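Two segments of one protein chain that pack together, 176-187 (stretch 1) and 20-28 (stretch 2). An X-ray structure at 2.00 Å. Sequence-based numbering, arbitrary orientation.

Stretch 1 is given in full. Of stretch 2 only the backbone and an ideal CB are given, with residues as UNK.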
ATOM      1  N   LEU A 176       5.572 -13.870  -9.406  1.00 17.80           N
ATOM      2  CA  LEU A 176       5.507 -14.817 -10.503  1.00 18.59           C
ATOM      3  C   LEU A 176       5.679 -16.178  -9.864  1.00 18.74           C
ATOM      4  O   LEU A 176       6.711 -16.453  -9.245  1.00 19.70           O
ATOM      5  CB  LEU A 176       6.612 -14.595 -11.534  1.00 18.75           C
ATOM      6  CG  LEU A 176       6.744 -13.261 -12.262  1.00 21.16           C
ATOM      7  CD1 LEU A 176       7.858 -13.422 -13.256  1.00 25.07           C
ATOM      8  CD2 LEU A 176       5.493 -12.896 -12.965  1.00 21.54           C
ATOM      9  N   ILE A 177       4.668 -17.018 -10.017  1.00 18.65           N
ATOM     10  CA  ILE A 177       4.592 -18.281  -9.278  1.00 19.60           C
ATOM     11  C   ILE A 177       4.673 -19.501 -10.200  1.00 19.97           C
ATOM     12  O   ILE A 177       3.872 -19.638 -11.111  1.00 19.61           O
ATOM     13  CB  ILE A 177       3.291 -18.306  -8.431  1.00 18.79           C
ATOM     14  CG1 ILE A 177       3.300 -17.147  -7.426  1.00 19.09           C
ATOM     15  CG2 ILE A 177       3.109 -19.664  -7.684  1.00 20.08           C
ATOM     16  CD1 ILE A 177       1.893 -16.572  -7.129  1.00 18.48           C
ATOM     17  N   ARG A 178       5.637 -20.384  -9.963  1.00 20.91           N
ATOM     18  CA  ARG A 178       5.733 -21.577 -10.783  1.00 22.27           C
ATOM     19  C   ARG A 178       5.672 -22.860  -9.967  1.00 22.95           C
ATOM     20  O   ARG A 178       6.310 -22.963  -8.915  1.00 22.26           O
ATOM     21  CB  ARG A 178       6.997 -21.542 -11.654  1.00 22.29           C
ATOM     22  CG  ARG A 178       6.896 -20.493 -12.748  1.00 24.87           C
ATOM     23  CD  ARG A 178       8.159 -20.473 -13.557  1.00 30.96           C
ATOM     24  NE  ARG A 178       8.594 -19.117 -13.867  1.00 34.91           N
ATOM     25  CZ  ARG A 178       8.362 -18.484 -15.014  1.00 35.08           C
ATOM     26  NH1 ARG A 178       7.673 -19.072 -15.985  1.00 34.47           N
ATOM     27  NH2 ARG A 178       8.820 -17.251 -15.177  1.00 34.52           N
ATOM     28  N   THR A 179       4.856 -23.799 -10.443  1.00 23.21           N
ATOM     29  CA  THR A 179       4.967 -25.219 -10.080  1.00 24.67           C
ATOM     30  C   THR A 179       5.475 -25.934 -11.344  1.00 25.63           C
ATOM     31  O   THR A 179       5.527 -25.312 -12.418  1.00 25.64           O
ATOM     32  CB  THR A 179       3.622 -25.790  -9.623  1.00 24.77           C
ATOM     33  OG1 THR A 179       2.669 -25.718 -10.691  1.00 25.91           O
ATOM     34  CG2 THR A 179       3.076 -24.991  -8.444  1.00 24.66           C
ATOM     35  N   PRO A 180       5.881 -27.217 -11.241  1.00 26.19           N
ATOM     36  CA  PRO A 180       6.454 -27.858 -12.440  1.00 26.77           C
ATOM     37  C   PRO A 180       5.627 -27.760 -13.742  1.00 26.82           C
ATOM     38  O   PRO A 180       6.204 -27.718 -14.819  1.00 27.29           O
ATOM     39  CB  PRO A 180       6.631 -29.307 -11.995  1.00 27.43           C
ATOM     40  CG  PRO A 180       6.880 -29.178 -10.514  1.00 26.28           C
ATOM     41  CD  PRO A 180       5.894 -28.135 -10.089  1.00 26.20           C
ATOM     42  N   ASP A 181       4.306 -27.679 -13.660  1.00 26.83           N
ATOM     43  CA  ASP A 181       3.516 -27.615 -14.889  1.00 27.10           C
ATOM     44  C   ASP A 181       2.839 -26.281 -15.139  1.00 26.41           C
ATOM     45  O   ASP A 181       2.211 -26.111 -16.185  1.00 26.04           O
ATOM     46  CB  ASP A 181       2.443 -28.709 -14.897  1.00 28.44           C
ATOM     47  CG  ASP A 181       3.019 -30.118 -15.063  1.00 31.33           C
ATOM     48  OD1 ASP A 181       4.191 -30.282 -15.483  1.00 35.98           O
ATOM     49  OD2 ASP A 181       2.276 -31.077 -14.766  1.00 36.70           O
ATOM     50  N   HIS A 182       2.925 -25.346 -14.182  1.00 24.86           N
ATOM     51  CA  HIS A 182       2.169 -24.096 -14.290  1.00 23.86           C
ATOM     52  C   HIS A 182       2.910 -22.832 -13.916  1.00 23.84           C
ATOM     53  O   HIS A 182       3.827 -22.844 -13.087  1.00 22.62           O
ATOM     54  CB  HIS A 182       0.868 -24.180 -13.490  1.00 23.07           C
ATOM     55  CG  HIS A 182       0.030 -25.352 -13.864  1.00 24.19           C
ATOM     56  ND1 HIS A 182      -0.804 -25.349 -14.964  1.00 23.06           N
ATOM     57  CD2 HIS A 182      -0.073 -26.584 -13.312  1.00 24.10           C
ATOM     58  CE1 HIS A 182      -1.401 -26.524 -15.058  1.00 25.46           C
ATOM     59  NE2 HIS A 182      -0.978 -27.288 -14.068  1.00 25.34           N
ATOM     60  N   PHE A 183       2.456 -21.743 -14.523  1.00 23.94           N
ATOM     61  CA  PHE A 183       3.025 -20.419 -14.348  1.00 24.31           C
ATOM     62  C   PHE A 183       1.853 -19.469 -14.179  1.00 24.41           C
ATOM     63  O   PHE A 183       1.054 -19.282 -15.107  1.00 24.86           O
ATOM     64  CB  PHE A 183       3.849 -20.035 -15.592  1.00 24.26           C
ATOM     65  CG  PHE A 183       4.279 -18.579 -15.634  1.00 24.26           C
ATOM     66  CD1 PHE A 183       4.626 -17.894 -14.463  1.00 23.27           C
ATOM     67  CD2 PHE A 183       4.363 -17.907 -16.844  1.00 22.92           C
ATOM     68  CE1 PHE A 183       5.012 -16.550 -14.502  1.00 24.97           C
ATOM     69  CE2 PHE A 183       4.769 -16.566 -16.900  1.00 22.96           C
ATOM     70  CZ  PHE A 183       5.094 -15.884 -15.735  1.00 22.92           C
ATOM     71  N   ILE A 184       1.740 -18.889 -12.982  1.00 23.76           N
ATOM     72  CA  ILE A 184       0.675 -17.943 -12.676  1.00 22.78           C
ATOM     73  C   ILE A 184       1.263 -16.654 -12.072  1.00 22.06           C
ATOM     74  O   ILE A 184       2.399 -16.636 -11.639  1.00 22.49           O
ATOM     75  CB  ILE A 184      -0.416 -18.574 -11.792  1.00 23.35           C
ATOM     76  CG1 ILE A 184       0.100 -18.853 -10.378  1.00 22.99           C
ATOM     77  CG2 ILE A 184      -0.968 -19.852 -12.466  1.00 22.21           C
ATOM     78  CD1 ILE A 184      -0.992 -19.317  -9.440  1.00 25.36           C
ATOM     79  N   THR A 185       0.485 -15.581 -12.073  1.00 21.39           N
ATOM     80  CA  THR A 185       1.003 -14.268 -11.757  1.00 20.39           C
ATOM     81  C   THR A 185      -0.008 -13.496 -10.932  1.00 19.85           C
ATOM     82  O   THR A 185      -1.189 -13.480 -11.260  1.00 20.51           O
ATOM     83  CB  THR A 185       1.296 -13.480 -13.062  1.00 19.78           C
ATOM     84  OG1 THR A 185       2.263 -14.204 -13.840  1.00 20.09           O
ATOM     85  CG2 THR A 185       1.841 -12.106 -12.739  1.00 19.24           C
ATOM     86  N   TYR A 186       0.481 -12.861  -9.862  1.00 19.07           N
ATOM     87  CA  TYR A 186      -0.307 -12.014  -8.988  1.00 17.48           C
ATOM     88  C   TYR A 186       0.262 -10.611  -9.100  1.00 17.03           C
ATOM     89  O   TYR A 186       1.425 -10.413  -8.802  1.00 16.90           O
ATOM     90  CB  TYR A 186      -0.179 -12.516  -7.555  1.00 17.64           C
ATOM     91  CG  TYR A 186      -0.807 -11.595  -6.534  1.00 18.07           C
ATOM     92  CD1 TYR A 186      -2.161 -11.223  -6.624  1.00 18.95           C
ATOM     93  CD2 TYR A 186      -0.040 -11.056  -5.494  1.00 18.76           C
ATOM     94  CE1 TYR A 186      -2.740 -10.372  -5.671  1.00 17.52           C
ATOM     95  CE2 TYR A 186      -0.603 -10.205  -4.546  1.00 17.72           C
ATOM     96  CZ  TYR A 186      -1.949  -9.870  -4.634  1.00 17.59           C
ATOM     97  OH  TYR A 186      -2.512  -9.040  -3.694  1.00 19.31           O
ATOM     98  N   THR A 187      -0.534  -9.647  -9.552  1.00 17.23           N
ATOM     99  CA  THR A 187       0.016  -8.314  -9.855  1.00 17.57           C
ATOM    100  C   THR A 187       0.325  -7.477  -8.618  1.00 18.01           C
ATOM    101  O   THR A 187       1.148  -6.561  -8.679  1.00 19.02           O
ATOM    102  CB  THR A 187      -0.934  -7.458 -10.764  1.00 16.75           C
ATOM    103  OG1 THR A 187      -2.195  -7.265 -10.109  1.00 16.73           O
ATOM    104  CG2 THR A 187      -1.140  -8.122 -12.100  1.00 16.99           C
ATOM    105  N   UNK A  20      -8.041  -7.046   1.633  1.00 20.04           N
ATOM    106  CA  UNK A  20      -8.143  -8.354   2.272  1.00 19.41           C
ATOM    107  C   UNK A  20      -8.015  -9.521   1.322  1.00 19.40           C
ATOM    108  O   UNK A  20      -8.477 -10.621   1.651  1.00 19.31           O
ATOM    109  CB  UNK A  20      -9.479  -8.461   3.010  1.00 19.41           C
ATOM    110  N   UNK A  21      -7.377  -9.302   0.164  1.00 18.93           N
ATOM    111  CA  UNK A  21      -7.009 -10.422  -0.728  1.00 18.98           C
ATOM    112  C   UNK A  21      -6.140 -11.437  -0.016  1.00 18.34           C
ATOM    113  O   UNK A  21      -5.056 -11.114   0.481  1.00 18.70           O
ATOM    114  CB  UNK A  21      -6.278  -9.905  -1.969  1.00 18.98           C
ATOM    115  N   UNK A  22      -6.626 -12.670   0.061  1.00 18.50           N
ATOM    116  CA  UNK A  22      -5.809 -13.756   0.565  1.00 17.91           C
ATOM    117  C   UNK A  22      -6.058 -14.909  -0.391  1.00 17.46           C
ATOM    118  O   UNK A  22      -7.175 -15.445  -0.472  1.00 17.29           O
ATOM    119  CB  UNK A  22      -6.140 -14.117   2.015  1.00 17.91           C
ATOM    120  N   UNK A  23      -5.016 -15.265  -1.127  1.00 16.27           N
ATOM    121  CA  UNK A  23      -5.084 -16.335  -2.082  1.00 17.04           C
ATOM    122  C   UNK A  23      -4.068 -17.359  -1.653  1.00 16.84           C
ATOM    123  O   UNK A  23      -2.984 -17.001  -1.178  1.00 16.57           O
ATOM    124  CB  UNK A  23      -4.838 -15.847  -3.511  1.00 17.04           C
ATOM    125  N   UNK A  24      -4.445 -18.620  -1.821  1.00 16.90           N
ATOM    126  CA  UNK A  24      -3.578 -19.761  -1.605  1.00 17.14           C
ATOM    127  C   UNK A  24      -3.245 -20.441  -2.917  1.00 17.09           C
ATOM    128  O   UNK A  24      -4.113 -20.632  -3.778  1.00 16.90           O
ATOM    129  CB  UNK A  24      -4.230 -20.755  -0.642  1.00 17.14           C
ATOM    130  N   UNK A  25      -1.982 -20.801  -3.057  1.00 17.37           N
ATOM    131  CA  UNK A  25      -1.526 -21.629  -4.155  1.00 18.63           C
ATOM    132  C   UNK A  25      -0.895 -22.849  -3.523  1.00 19.61           C
ATOM    133  O   UNK A  25       0.026 -22.722  -2.716  1.00 19.88           O
ATOM    134  CB  UNK A  25      -0.551 -20.890  -5.074  1.00 18.63           C
ATOM    135  N   UNK A  26      -1.421 -24.022  -3.860  1.00 20.73           N
ATOM    136  CA  UNK A  26      -0.956 -25.292  -3.279  1.00 21.63           C
ATOM    137  C   UNK A  26      -0.553 -26.320  -4.335  1.00 22.70           C
ATOM    138  O   UNK A  26      -1.207 -26.453  -5.375  1.00 22.54           O
ATOM    139  CB  UNK A  26      -2.050 -25.886  -2.389  1.00 21.63           C
ATOM    140  N   UNK A  27       0.521 -27.042  -4.025  1.00 23.39           N
ATOM    141  CA  UNK A  27       1.088 -28.083  -4.864  1.00 24.97           C
ATOM    142  C   UNK A  27       1.818 -29.091  -3.975  1.00 25.42           C
ATOM    143  O   UNK A  27       2.751 -28.722  -3.249  1.00 25.56           O
ATOM    144  CB  UNK A  27       2.031 -27.489  -5.912  1.00 24.97           C
ATOM    145  N   UNK A  28       1.392 -30.352  -4.067  1.00 25.84           N
ATOM    146  CA  UNK A  28       1.874 -31.454  -3.216  1.00 26.19           C
ATOM    147  C   UNK A  28       1.797 -31.047  -1.743  1.00 26.12           C
ATOM    148  O   UNK A  28       0.744 -30.618  -1.292  1.00 26.51           O
ATOM    149  CB  UNK A  28       3.307 -31.840  -3.586  1.00 26.19           C
TER

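Stretch 1 is a hairpin. Paired backbone hydrogen bonds, such as Ile 177 N to Ile 184 O at 2.8 Å and Ile 184 N to Ile 177 O at 2.9 Å, tie its strands together, and a type I turn from Thr 179 to His 182 joins them. Ile 177, Thr 179, Ile 184 and Tyr 186 all point their CA-to-CB bonds toward stretch 2. No hydrogen bond links the two stretches directly, so the fit depends largely on side chains.

Position 20 has nothing of stretch 1 within 5.5 Å of its ideal CB. Its phi of 87° with psi of 23° is strained for most residues and by itself favours glycine; the deposited residue is Gly 20.

Position 21 points toward stretch 1, with its ideal CB 4.2 Å from Tyr 186 OH. A phenol hydroxyl at this range would suit a small or medium side chain, polar or with a methyl to spare; serine, threonine or valine could all be accommodated in principle. The residue is Thr 21. Its CG2 lies 4.1 Å from Tyr 186 OH, approaching the ring obliquely, while its OG1 is 2.6 Å from the oxygen of a water that donates a hydrogen bond to Tyr 186 OH, O to OH 3.0 Å. The water thus bridges the two hydroxyls.

Position 22 points away, so stretch 1 sets no demand; its extended backbone angles suit a beta-branched residue, and Val 22 is found.

At position 23 the bond points toward stretch 1, but no atom comes within 5.5 Å of the ideal CB. There is room for a longer side chain, and the nearest group is the ring of Tyr 186, so an aliphatic one is reasonable. Ile 23 occupies it, although even its CD1 stays 4.6 Å from Tyr 186 CD1.

Position 24 is out of reach and stretch 1 cannot choose among residues; it is Glu 24.

Position 25 faces two aliphatic ends: its ideal CB is 4.7 Å from both Ile 177 CG2 and Ile 184 CD1. A branched apolar side chain fits best, valine or isoleucine foremost, since these also favour a strand. Val 25 packs against both isoleucines: its CG1 is 4.1 Å from Ile 177 CG2, and its CG2 is 3.7 Å from Ile 184 CD1.

Position 26 turns away again, leaving the choice open as far as stretch 1 goes. Ala 26 is there.

Position 27 comes closest, its ideal CB only 3.7 Å from Thr 179 CG2, with Pro 180 beyond. Methyl and ring CH groups invite a broad apolar surface, so an aromatic or a large aliphatic residue would suit. The residue is Tyr 27. Thr 179 CB and Pro 180 CD lie over one face of its ring, 4.2 and 3.9 Å from the centroid, as CH-pi contacts; Pro 180 CD also approaches Tyr 27 CE2 to 3.5 Å.

At position 28, with nothing of stretch 1 within 5.5 Å of the ideal CB, stretch 1 sets no demand; the backbone angles, 51° and -127°, are easiest for glycine, yet Lys 28 is found.

Stretch 2 (20-28) GTVIEVAYK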
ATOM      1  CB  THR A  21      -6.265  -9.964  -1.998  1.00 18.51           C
ATOM      2  OG1 THR A  21      -7.084  -9.054  -2.726  1.00 19.77           O
ATOM      3  CG2 THR A  21      -5.983 -11.137  -2.914  1.00 19.38           C
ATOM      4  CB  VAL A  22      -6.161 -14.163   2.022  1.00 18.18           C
ATOM      5  CG1 VAL A  22      -5.290 -15.320   2.481  1.00 18.44           C
ATOM      6  CG2 VAL A  22      -6.043 -12.958   2.994  1.00 19.81           C
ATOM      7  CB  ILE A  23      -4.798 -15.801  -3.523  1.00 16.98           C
ATOM      8  CG1 ILE A  23      -5.929 -14.842  -3.949  1.00 17.20           C
ATOM      9  CG2 ILE A  23      -4.574 -16.919  -4.505  1.00 17.87           C
ATOM     10  CD1 ILE A  23      -5.565 -13.929  -5.132  1.00 17.86           C
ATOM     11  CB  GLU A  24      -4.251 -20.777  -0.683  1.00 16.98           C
ATOM     12  CG  GLU A  24      -3.407 -22.009  -0.431  1.00 16.68           C
ATOM     13  CD  GLU A  24      -4.112 -23.030   0.449  1.00 18.05           C
ATOM     14  OE1 GLU A  24      -5.255 -22.772   0.868  1.00 21.58           O
ATOM     15  OE2 GLU A  24      -3.523 -24.095   0.717  1.00 19.34           O
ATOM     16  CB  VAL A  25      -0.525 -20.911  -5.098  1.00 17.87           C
ATOM     17  CG1 VAL A  25      -0.086 -21.867  -6.221  1.00 17.64           C
ATOM     18  CG2 VAL A  25      -1.177 -19.675  -5.723  1.00 18.29           C
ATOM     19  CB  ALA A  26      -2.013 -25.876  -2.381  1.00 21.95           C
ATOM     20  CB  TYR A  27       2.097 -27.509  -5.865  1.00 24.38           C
ATOM     21  CG  TYR A  27       2.650 -28.561  -6.810  1.00 26.01           C
ATOM     22  CD1 TYR A  27       1.884 -29.030  -7.879  1.00 26.60           C
ATOM     23  CD2 TYR A  27       3.930 -29.084  -6.634  1.00 23.91           C
ATOM     24  CE1 TYR A  27       2.377 -29.994  -8.757  1.00 27.44           C
ATOM     25  CE2 TYR A  27       4.430 -30.064  -7.498  1.00 27.80           C
ATOM     26  CZ  TYR A  27       3.642 -30.505  -8.564  1.00 27.19           C
ATOM     27  OH  TYR A  27       4.130 -31.443  -9.438  1.00 27.01           O
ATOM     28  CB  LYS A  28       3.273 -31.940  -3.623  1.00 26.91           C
ATOM     29  CG  LYS A  28       3.332 -32.655  -4.969  1.00 29.25           C
ATOM     30  CD  LYS A  28       4.767 -33.045  -5.267  1.00 33.09           C
ATOM     31  CE  LYS A  28       4.860 -34.122  -6.325  1.00 34.77           C
ATOM     32  NZ  LYS A  28       6.301 -34.444  -6.613  1.00 35.87           N
TER
HETATM   33  O   HOH W   1      -5.153  -7.657  -3.705  1.00 13.92           O
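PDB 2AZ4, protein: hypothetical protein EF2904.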